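Probable fatty acyl-CoA transferase Rv3272 (Mycobacterium tuberculosis, PDB 5YX6) binds fatty acyl-CoAs of varying chain length, palmitoyl-CoA most tightly, as a homodimeric family III CoA transferase probably involved in fatty acid metabolism. Local coordinates at the interface of chains A and B. Sequence-based numbering; all coordinates share one arbitrary frame. Chains: chain A/B, Uncharacterized protein Rv3272.

Contact 1: the interface of chains A and B. Residues chain A 56, 62, 360-362; chain B 219-220, 223.
B:Asn223 lays its side-chain amide along the backbone of A:Thr361, an amide-to-strand pairing in the homodimer interface of this family III CoA transferase. The amide pairs through both its oxygen and its nitrogen. The carboxamide oxygen OD1 of B:Asn223 accepts from the backbone N of A:Thr361 at 2.8 Å, nearly straight (173° at H) and on a lone pair. The amide nitrogen ND2 of B:Asn223 donates a hydrogen bond to the carbonyl O of the same A:Thr361 at 3.0 Å, again almost linear, with that oxygen lying in the amide plane. The side chain thus reads both polar groups of one residue in strand 360-363, much as a neighbouring strand would.

Within chain B, ND2 of B:Asn223 also donates to the backbone O of B:Met219 at 2.9 Å, tilted 25° from that carbonyl plane. Together with the A:Thr361 pairing, this bond settles which end of the amide is nitrogen; a chi2 of -79° presents the amide to the strand.

Apolar groups pack round the pairing. CD2 of A:Leu56 meets CB of B:Asn223 at 4.1 Å, while the CD2 methyl of A:Leu62 approaches the amide with its side chain roughly perpendicular. CG2 of A:Ile360 lies 3.6 Å from OD1 of B:Asn223. The side chains of B:Met219 and A:Val362 lie side by side, pointing the same way, with SD near CG1.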
loop_
_atom_site.group_PDB
_atom_site.type_symbol
_atom_site.label_atom_id
_atom_site.label_comp_id
_atom_site.label_asym_id
_atom_site.label_seq_id
_atom_site.Cartn_x
_atom_site.Cartn_y
_atom_site.Cartn_z
ATOM N N LEU A 56 -15.829 18.667 -15.469
ATOM C CA LEU A 56 -15.551 18.118 -16.793
ATOM C C LEU A 56 -16.186 19.001 -17.851
ATOM O O LEU A 56 -17.405 18.976 -18.004
ATOM C CB LEU A 56 -16.103 16.696 -16.933
ATOM C CG LEU A 56 -15.529 15.548 -16.106
ATOM C CD1 LEU A 56 -16.274 14.260 -16.423
ATOM C CD2 LEU A 56 -14.046 15.399 -16.387
ATOM N N LEU A 62 -17.781 15.171 -12.230
ATOM C CA LEU A 62 -17.385 13.811 -11.885
ATOM C C LEU A 62 -17.083 13.656 -10.392
ATOM O O LEU A 62 -16.165 14.285 -9.860
ATOM C CB LEU A 62 -16.171 13.393 -12.724
ATOM C CG LEU A 62 -15.372 12.134 -12.364
ATOM C CD1 LEU A 62 -16.278 10.926 -12.115
ATOM C CD2 LEU A 62 -14.374 11.836 -13.472
ATOM N N ILE A 360 -17.516 7.321 -18.348
ATOM C CA ILE A 360 -16.353 7.717 -17.543
ATOM C C ILE A 360 -15.277 6.633 -17.382
ATOM O O ILE A 360 -15.592 5.453 -17.248
ATOM C CB ILE A 360 -16.832 8.215 -16.153
ATOM C CG1 ILE A 360 -17.487 9.587 -16.328
ATOM C CG2 ILE A 360 -15.690 8.354 -15.166
ATOM C CD1 ILE A 360 -18.062 10.171 -15.070
ATOM N N THR A 361 -14.007 7.040 -17.405
ATOM C CA THR A 361 -12.874 6.113 -17.321
ATOM C C THR A 361 -12.293 6.004 -15.907
ATOM O O THR A 361 -11.950 7.010 -15.294
ATOM C CB THR A 361 -11.757 6.545 -18.283
ATOM O OG1 THR A 361 -12.283 6.616 -19.613
ATOM C CG2 THR A 361 -10.606 5.557 -18.251
ATOM N N VAL A 362 -12.177 4.786 -15.384
ATOM C CA VAL A 362 -11.549 4.611 -14.078
ATOM C C VAL A 362 -10.483 3.519 -14.122
ATOM O O VAL A 362 -10.377 2.780 -15.104
ATOM C CB VAL A 362 -12.591 4.278 -12.967
ATOM C CG1 VAL A 362 -13.682 5.339 -12.912
ATOM C CG2 VAL A 362 -13.200 2.889 -13.163
ATOM N N MET B 219 -6.657 9.679 -12.833
ATOM C CA MET B 219 -8.003 9.644 -13.386
ATOM C C MET B 219 -8.419 10.960 -14.028
ATOM O O MET B 219 -9.215 10.980 -14.961
ATOM C CB MET B 219 -8.984 9.267 -12.286
ATOM C CG MET B 219 -10.244 8.622 -12.773
ATOM S SD MET B 219 -11.266 8.267 -11.353
ATOM C CE MET B 219 -11.610 9.911 -10.720
ATOM N N MET B 220 -7.885 12.058 -13.513
ATOM C CA MET B 220 -8.174 13.367 -14.074
ATOM C C MET B 220 -7.688 13.503 -15.517
ATOM O O MET B 220 -8.294 14.215 -16.318
ATOM C CB MET B 220 -7.558 14.454 -13.199
ATOM C CG MET B 220 -8.256 14.608 -11.855
ATOM S SD MET B 220 -10.040 14.880 -12.016
ATOM C CE MET B 220 -10.688 13.264 -11.566
ATOM N N ASN B 223 -9.968 11.529 -18.214
ATOM C CA ASN B 223 -11.303 12.067 -18.482
ATOM C C ASN B 223 -11.333 13.543 -18.919
ATOM O O ASN B 223 -12.029 13.892 -19.871
ATOM C CB ASN B 223 -12.188 11.891 -17.236
ATOM C CG ASN B 223 -12.455 10.426 -16.896
ATOM O OD1 ASN B 223 -13.303 9.777 -17.508
ATOM N ND2 ASN B 223 -11.730 9.906 -15.911
#

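Contact 2: the interface of chains A and B. Residues chain A 133, 139-140, 152, 207; chain B 343, 347.
B:Leu343 drives one methyl, CD2, onto the face of the A:Tyr207 ring, a knob-in-pocket contact of the homodimer. The methyl stands 3.6 Å from the centroid of the A:Tyr207 ring, displaced toward the rim, where CE1 is its nearest atom; the two side chains arrive from opposite directions, and the contact is of the CH-pi kind. With CG anti to the backbone N (chi1 171°), B:Leu343 reaches away from its helix and splits its branches between different walls. CD2 of B:Leu343 also touches CD1 of the A:Tyr133 ring at 3.7 Å, that side chain crossing at about a right angle, and comes equally near the carboxylate OE2 of A:Glu152. CD1 of B:Leu343 turns instead to CA of A:Gly140, at 3.9 Å.

Looser contact surrounds this well-filled core. CB of A:His139 only grazes the backbone end of B:Leu343, at 4.1 Å from its CA. At the other margin, ND2 of B:Asn347 donates to the backbone O of A:Tyr133 at 3.1 Å; the acceptor lies in the amide plane, but the donor sits 51° above the carbonyl plane, away from a lone pair. This amide stands almost upright against the A:Tyr207 ring.

The short helix 342-346 of chain B thus docks on loop residues and helices 146-152 and 206-213 of chain A, about 14 Å from A:Asp175.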
loop_
_atom_site.group_PDB
_atom_site.type_symbol
_atom_site.label_atom_id
_atom_site.label_comp_id
_atom_site.label_asym_id
_atom_site.label_seq_id
_atom_site.Cartn_x
_atom_site.Cartn_y
_atom_site.Cartn_z
ATOM N N TYR A 133 -6.153 5.738 13.834
ATOM C CA TYR A 133 -5.034 5.587 14.760
ATOM C C TYR A 133 -5.124 4.386 15.706
ATOM O O TYR A 133 -4.239 4.198 16.540
ATOM C CB TYR A 133 -4.882 6.852 15.595
ATOM C CG TYR A 133 -4.574 8.097 14.802
ATOM C CD1 TYR A 133 -3.306 8.324 14.287
ATOM C CD2 TYR A 133 -5.550 9.057 14.580
ATOM C CE1 TYR A 133 -3.024 9.478 13.564
ATOM C CE2 TYR A 133 -5.278 10.217 13.864
ATOM C CZ TYR A 133 -4.021 10.421 13.359
ATOM O OH TYR A 133 -3.761 11.568 12.643
ATOM N N HIS A 139 -4.475 8.573 22.750
ATOM C CA HIS A 139 -3.832 9.201 21.591
ATOM C C HIS A 139 -4.363 8.658 20.270
ATOM O O HIS A 139 -4.297 9.342 19.250
ATOM C CB HIS A 139 -2.317 9.025 21.646
ATOM C CG HIS A 139 -1.686 9.658 22.843
ATOM N ND1 HIS A 139 -1.331 8.938 23.965
ATOM C CD2 HIS A 139 -1.359 10.948 23.101
ATOM C CE1 HIS A 139 -0.810 9.758 24.861
ATOM N NE2 HIS A 139 -0.813 10.983 24.361
ATOM N N GLY A 140 -4.884 7.433 20.292
ATOM C CA GLY A 140 -5.358 6.785 19.083
ATOM C C GLY A 140 -6.867 6.811 18.881
ATOM O O GLY A 140 -7.405 6.046 18.085
ATOM N N GLU A 152 2.047 12.208 10.585
ATOM C CA GLU A 152 2.226 11.822 11.972
ATOM C C GLU A 152 3.023 10.506 12.065
ATOM O O GLU A 152 3.732 10.270 13.050
ATOM C CB GLU A 152 0.866 11.726 12.681
ATOM C CG GLU A 152 0.983 11.524 14.185
ATOM C CD GLU A 152 -0.289 11.866 14.955
ATOM O OE1 GLU A 152 -1.300 12.277 14.339
ATOM O OE2 GLU A 152 -0.272 11.728 16.193
ATOM N N TYR A 207 -2.726 4.232 10.634
ATOM C CA TYR A 207 -1.423 4.516 11.202
ATOM C C TYR A 207 -0.502 3.301 11.132
ATOM O O TYR A 207 0.665 3.422 10.743
ATOM C CB TYR A 207 -1.575 4.987 12.641
ATOM C CG TYR A 207 -0.272 5.360 13.312
ATOM C CD1 TYR A 207 0.343 6.578 13.045
ATOM C CD2 TYR A 207 0.313 4.521 14.250
ATOM C CE1 TYR A 207 1.520 6.936 13.674
ATOM C CE2 TYR A 207 1.487 4.871 14.881
ATOM C CZ TYR A 207 2.081 6.080 14.593
ATOM O OH TYR A 207 3.249 6.431 15.222
ATOM N N LEU B 343 1.751 7.632 20.984
ATOM C CA LEU B 343 0.879 6.956 20.036
ATOM C C LEU B 343 1.503 5.651 19.555
ATOM O O LEU B 343 0.859 4.601 19.567
ATOM C CB LEU B 343 0.576 7.855 18.839
ATOM C CG LEU B 343 -0.156 7.108 17.718
ATOM C CD1 LEU B 343 -1.514 6.563 18.230
ATOM C CD2 LEU B 343 -0.320 7.990 16.479
ATOM N N ASN B 347 0.046 1.361 20.174
ATOM C CA ASN B 347 -0.396 0.428 19.156
ATOM C C ASN B 347 0.389 -0.869 19.101
ATOM O O ASN B 347 0.112 -1.700 18.237
ATOM C CB ASN B 347 -0.358 1.093 17.783
ATOM C CG ASN B 347 -1.515 2.042 17.571
ATOM O OD1 ASN B 347 -2.213 2.400 18.512
ATOM N ND2 ASN B 347 -1.741 2.434 16.326
#

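Contact 3: the interface of chains A and B. Residues chain A 9, 34, 187, 367, 369; chain B 184-185, 188, 202.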
loop_
_atom_site.group_PDB
_atom_site.type_symbol
_atom_site.label_atom_id
_atom_site.label_comp_id
_atom_site.label_asym_id
_atom_site.label_seq_id
_atom_site.Cartn_x
_atom_site.Cartn_y
_atom_site.Cartn_z
ATOM N N PRO A 9 -14.481 -15.938 -6.432
ATOM C CA PRO A 9 -14.149 -16.456 -5.098
ATOM C C PRO A 9 -15.216 -16.223 -4.024
ATOM O O PRO A 9 -15.399 -17.105 -3.194
ATOM C CB PRO A 9 -12.863 -15.702 -4.747
ATOM C CG PRO A 9 -12.226 -15.437 -6.072
ATOM C CD PRO A 9 -13.362 -15.190 -7.027
ATOM N N LEU A 34 -14.313 -9.414 -6.457
ATOM C CA LEU A 34 -14.159 -10.834 -6.188
ATOM C C LEU A 34 -15.512 -11.548 -6.054
ATOM O O LEU A 34 -15.563 -12.734 -5.730
ATOM C CB LEU A 34 -13.312 -11.026 -4.928
ATOM C CG LEU A 34 -11.886 -10.473 -5.071
ATOM C CD1 LEU A 34 -11.127 -10.535 -3.749
ATOM C CD2 LEU A 34 -11.108 -11.192 -6.180
ATOM N N LEU A 187 -10.485 -11.229 3.878
ATOM C CA LEU A 187 -10.274 -12.483 3.168
ATOM C C LEU A 187 -9.724 -13.565 4.101
ATOM O O LEU A 187 -10.190 -14.713 4.085
ATOM C CB LEU A 187 -9.327 -12.265 1.997
ATOM C CG LEU A 187 -9.859 -12.043 0.578
ATOM C CD1 LEU A 187 -11.359 -11.846 0.526
ATOM C CD2 LEU A 187 -9.121 -10.883 -0.104
ATOM N N ALA A 367 -4.740 -6.607 -8.440
ATOM C CA ALA A 367 -4.558 -8.058 -8.549
ATOM C C ALA A 367 -5.368 -8.673 -9.694
ATOM O O ALA A 367 -6.539 -8.342 -9.882
ATOM C CB ALA A 367 -4.913 -8.732 -7.244
ATOM N N TYR A 369 -6.353 -12.412 -12.080
ATOM C CA TYR A 369 -6.608 -13.853 -11.918
ATOM C C TYR A 369 -6.905 -14.485 -13.273
ATOM O O TYR A 369 -7.484 -13.840 -14.151
ATOM C CB TYR A 369 -7.777 -14.112 -10.946
ATOM C CG TYR A 369 -7.620 -13.437 -9.597
ATOM C CD1 TYR A 369 -7.943 -12.095 -9.434
ATOM C CD2 TYR A 369 -7.137 -14.132 -8.493
ATOM C CE1 TYR A 369 -7.794 -11.464 -8.218
ATOM C CE2 TYR A 369 -6.989 -13.504 -7.258
ATOM C CZ TYR A 369 -7.319 -12.168 -7.136
ATOM O OH TYR A 369 -7.185 -11.520 -5.933
ATOM N N GLN B 184 -3.101 -10.553 -0.288
ATOM C CA GLN B 184 -4.537 -10.450 -0.526
ATOM C C GLN B 184 -4.990 -11.371 -1.662
ATOM O O GLN B 184 -5.965 -12.101 -1.534
ATOM C CB GLN B 184 -4.903 -8.999 -0.844
ATOM C CG GLN B 184 -6.297 -8.784 -1.413
ATOM C CD GLN B 184 -6.388 -7.495 -2.219
ATOM O OE1 GLN B 184 -6.533 -7.521 -3.443
ATOM N NE2 GLN B 184 -6.282 -6.358 -1.537
ATOM N N ALA B 185 -4.275 -11.334 -2.777
ATOM C CA ALA B 185 -4.637 -12.144 -3.938
ATOM C C ALA B 185 -4.424 -13.647 -3.692
ATOM O O ALA B 185 -5.176 -14.480 -4.189
ATOM C CB ALA B 185 -3.850 -11.695 -5.141
ATOM N N ALA B 188 -7.414 -14.638 -1.590
ATOM C CA ALA B 188 -8.582 -14.770 -2.461
ATOM C C ALA B 188 -8.555 -16.095 -3.219
ATOM O O ALA B 188 -9.578 -16.763 -3.349
ATOM C CB ALA B 188 -8.655 -13.605 -3.433
ATOM N N VAL B 202 -2.292 -16.433 -10.209
ATOM C CA VAL B 202 -2.501 -15.102 -9.677
ATOM C C VAL B 202 -1.350 -14.208 -10.113
ATOM O O VAL B 202 -0.192 -14.625 -10.059
ATOM C CB VAL B 202 -2.606 -15.128 -8.132
ATOM C CG1 VAL B 202 -2.348 -13.754 -7.548
ATOM C CG2 VAL B 202 -3.954 -15.641 -7.706
HETATM O O HOH W 1 -7.875 -9.083 -5.646
HETATM O O HOH W 2 -6.221 -5.947 -5.930
#
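B:Ala188 packs its CB against the phenol OH of A:Tyr369, 3.6 Å away, and hides the most surface of the group in this homodimer contact. The same methyl also meets CD1 of A:Leu34, while the carbonyl O of B:Ala188 faces CB of A:Pro9. With B:Ala185, it gives helix 173-196 of chain B a small-residue surface that chain A can approach closely.

A:Tyr369 points its phenol end at the helix, beside B:Ala185 and B:Ala188. CD2 of the A:Tyr369 ring packs at 3.6 Å on CG2 of B:Val202, the two side chains lying side by side and pointing the same way. The carbonyl O of B:Ala185 meets the ring at its edge, in plane, and OH of A:Tyr369 is 3.3 Å from CA of B:Ala185. The hydroxyl continues to water 1, which lies 3.0 Å from the carboxamide OE1 of B:Gln184. Water 2 links that same OE1 to the backbone N of A:Ala367, so one amide oxygen serves two bridges to chain A.

A:Leu187 packs on the aliphatic part of B:Gln184, its CD2 meeting CG of B:Gln184 at 3.8 Å. The extended B:Gln184 chain, CG anti to the backbone N (chi1 167°), carries OE1 to the waters.

Helix 173-196 contributes from both subunits, and an antiparallel bridge between A:Tyr369 and B:Val202 brings strand 368-369 beside strand 201-205 of the partner.

Contact 4: the interface of chains A and B. Residues chain A 9-10, 13, 187, 190; chain B 188, 191, 195.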
loop_
_atom_site.group_PDB
_atom_site.type_symbol
_atom_site.label_atom_id
_atom_site.label_comp_id
_atom_site.label_asym_id
_atom_site.label_seq_id
_atom_site.Cartn_x
_atom_site.Cartn_y
_atom_site.Cartn_z
ATOM N N PRO A 9 -14.481 -15.938 -6.432
ATOM C CA PRO A 9 -14.149 -16.456 -5.098
ATOM C C PRO A 9 -15.216 -16.223 -4.024
ATOM O O PRO A 9 -15.399 -17.105 -3.194
ATOM C CB PRO A 9 -12.863 -15.702 -4.747
ATOM C CG PRO A 9 -12.226 -15.437 -6.072
ATOM C CD PRO A 9 -13.362 -15.190 -7.027
ATOM N N LEU A 10 -15.914 -15.087 -4.067
ATOM C CA LEU A 10 -16.826 -14.686 -3.002
ATOM C C LEU A 10 -18.316 -14.729 -3.356
ATOM O O LEU A 10 -19.123 -14.086 -2.682
ATOM C CB LEU A 10 -16.479 -13.266 -2.531
ATOM C CG LEU A 10 -15.046 -13.060 -2.051
ATOM C CD1 LEU A 10 -14.854 -11.686 -1.450
ATOM C CD2 LEU A 10 -14.703 -14.139 -1.041
ATOM N N PHE A 13 -21.485 -14.534 -0.748
ATOM C CA PHE A 13 -21.190 -13.795 0.485
ATOM C C PHE A 13 -21.816 -12.403 0.466
ATOM O O PHE A 13 -21.754 -11.694 -0.541
ATOM C CB PHE A 13 -19.683 -13.660 0.708
ATOM C CG PHE A 13 -19.001 -14.940 1.083
ATOM C CD1 PHE A 13 -19.681 -15.937 1.756
ATOM C CD2 PHE A 13 -17.674 -15.144 0.766
ATOM C CE1 PHE A 13 -19.042 -17.119 2.099
ATOM C CE2 PHE A 13 -17.034 -16.308 1.115
ATOM C CZ PHE A 13 -17.717 -17.300 1.779
ATOM N N LEU A 187 -10.485 -11.229 3.878
ATOM C CA LEU A 187 -10.274 -12.483 3.168
ATOM C C LEU A 187 -9.724 -13.565 4.101
ATOM O O LEU A 187 -10.190 -14.713 4.085
ATOM C CB LEU A 187 -9.327 -12.265 1.997
ATOM C CG LEU A 187 -9.859 -12.043 0.578
ATOM C CD1 LEU A 187 -11.359 -11.846 0.526
ATOM C CD2 LEU A 187 -9.121 -10.883 -0.104
ATOM N N LEU A 190 -12.572 -14.732 6.301
ATOM C CA LEU A 190 -13.481 -15.597 5.561
ATOM C C LEU A 190 -12.918 -17.015 5.431
ATOM O O LEU A 190 -13.660 -17.994 5.467
ATOM C CB LEU A 190 -13.759 -15.014 4.176
ATOM C CG LEU A 190 -14.675 -13.790 4.167
ATOM C CD1 LEU A 190 -14.683 -13.169 2.778
ATOM C CD2 LEU A 190 -16.095 -14.144 4.623
ATOM N N ALA B 188 -7.414 -14.638 -1.590
ATOM C CA ALA B 188 -8.582 -14.770 -2.461
ATOM C C ALA B 188 -8.555 -16.095 -3.219
ATOM O O ALA B 188 -9.578 -16.763 -3.349
ATOM C CB ALA B 188 -8.655 -13.605 -3.433
ATOM N N LEU B 191 -9.484 -19.049 -1.108
ATOM C CA LEU B 191 -10.914 -19.107 -0.865
ATOM C C LEU B 191 -11.600 -19.659 -2.117
ATOM O O LEU B 191 -12.548 -20.436 -2.028
ATOM C CB LEU B 191 -11.433 -17.721 -0.475
ATOM C CG LEU B 191 -12.665 -17.475 0.399
ATOM C CD1 LEU B 191 -12.787 -18.435 1.573
ATOM C CD2 LEU B 191 -12.561 -16.061 0.926
ATOM N N ARG B 195 -13.942 -22.952 -2.065
ATOM C CA ARG B 195 -15.383 -22.898 -2.319
ATOM C C ARG B 195 -15.814 -23.334 -3.725
ATOM O O ARG B 195 -16.924 -23.824 -3.910
ATOM C CB ARG B 195 -15.895 -21.485 -2.065
ATOM C CG ARG B 195 -15.496 -20.950 -0.709
ATOM C CD ARG B 195 -16.129 -19.618 -0.418
ATOM N NE ARG B 195 -17.582 -19.688 -0.326
ATOM C CZ ARG B 195 -18.419 -19.036 -1.129
ATOM N NH1 ARG B 195 -19.730 -19.157 -0.940
ATOM N NH2 ARG B 195 -17.955 -18.266 -2.112
#
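B:Leu191 inserts its CD2 methyl between A:Leu10 and A:Leu190 at the apolar centre of this dimer contact, where helix 173-196 of chain B meets both the N-terminal loop and the same helix of chain A. CD2 of B:Leu191 meets CD2 of A:Leu10 at 3.5 Å, a tight methyl pair, and CB of A:Leu190 at 3.6 Å; both leucines of chain A cross it at roughly right angles. The other branch of B:Leu191, CD1, turns to the backbone O of A:Leu190 at 4.0 Å. A chi1 of -153° swings CG roughly opposite the backbone N and carries the forked end of B:Leu191 across to chain A. The backbone O of A:Leu187 lies farther out beside the same CD2 methyl.

Further out, the ring of A:Phe13 separates apolar from charged groups. CD2 of A:Leu190 covers one face, CD2 of A:Leu10 sits at an edge in the ring plane, and the guanidinium of B:Arg195 takes the opposite face. CZ of B:Arg195 stands 3.9 Å from the centroid of the A:Phe13 ring in a cation-pi contact, the planes tilted 30° from each other. A bend at chi3 turns the guanidinium over this ring. The arrangement probably lets the negative face of the ring stabilise the positive charge while the guanidinium edge remains available for bonding.

At the polar rim, NH2 of B:Arg195 donates to the backbone O of A:Pro9 at 3.0 Å. That acceptor lies almost in the guanidinium plane, whereas the nitrogen is tilted 32° from the carbonyl plane of A:Pro9.

Contacts 3 and 4 lie about 8 Å apart between the centres of their C-alpha atoms and share A:Pro9, A:Leu187 and B:Ala188, forming one continuous stretch along helix 173-196, which both subunits contribute. Contact 1 is about 26 Å from contact 3, and contact 2 about 30 Å from it; contacts 1 and 2 are some 34 Å apart. The interface is therefore extended, and its two-fold symmetry repeats every contact with the chains exchanged. Helix 173-196 also carries the inferred nucleophile A:Asp175, so dimerisation may help position it, though the structure alone does not show an effect on catalysis.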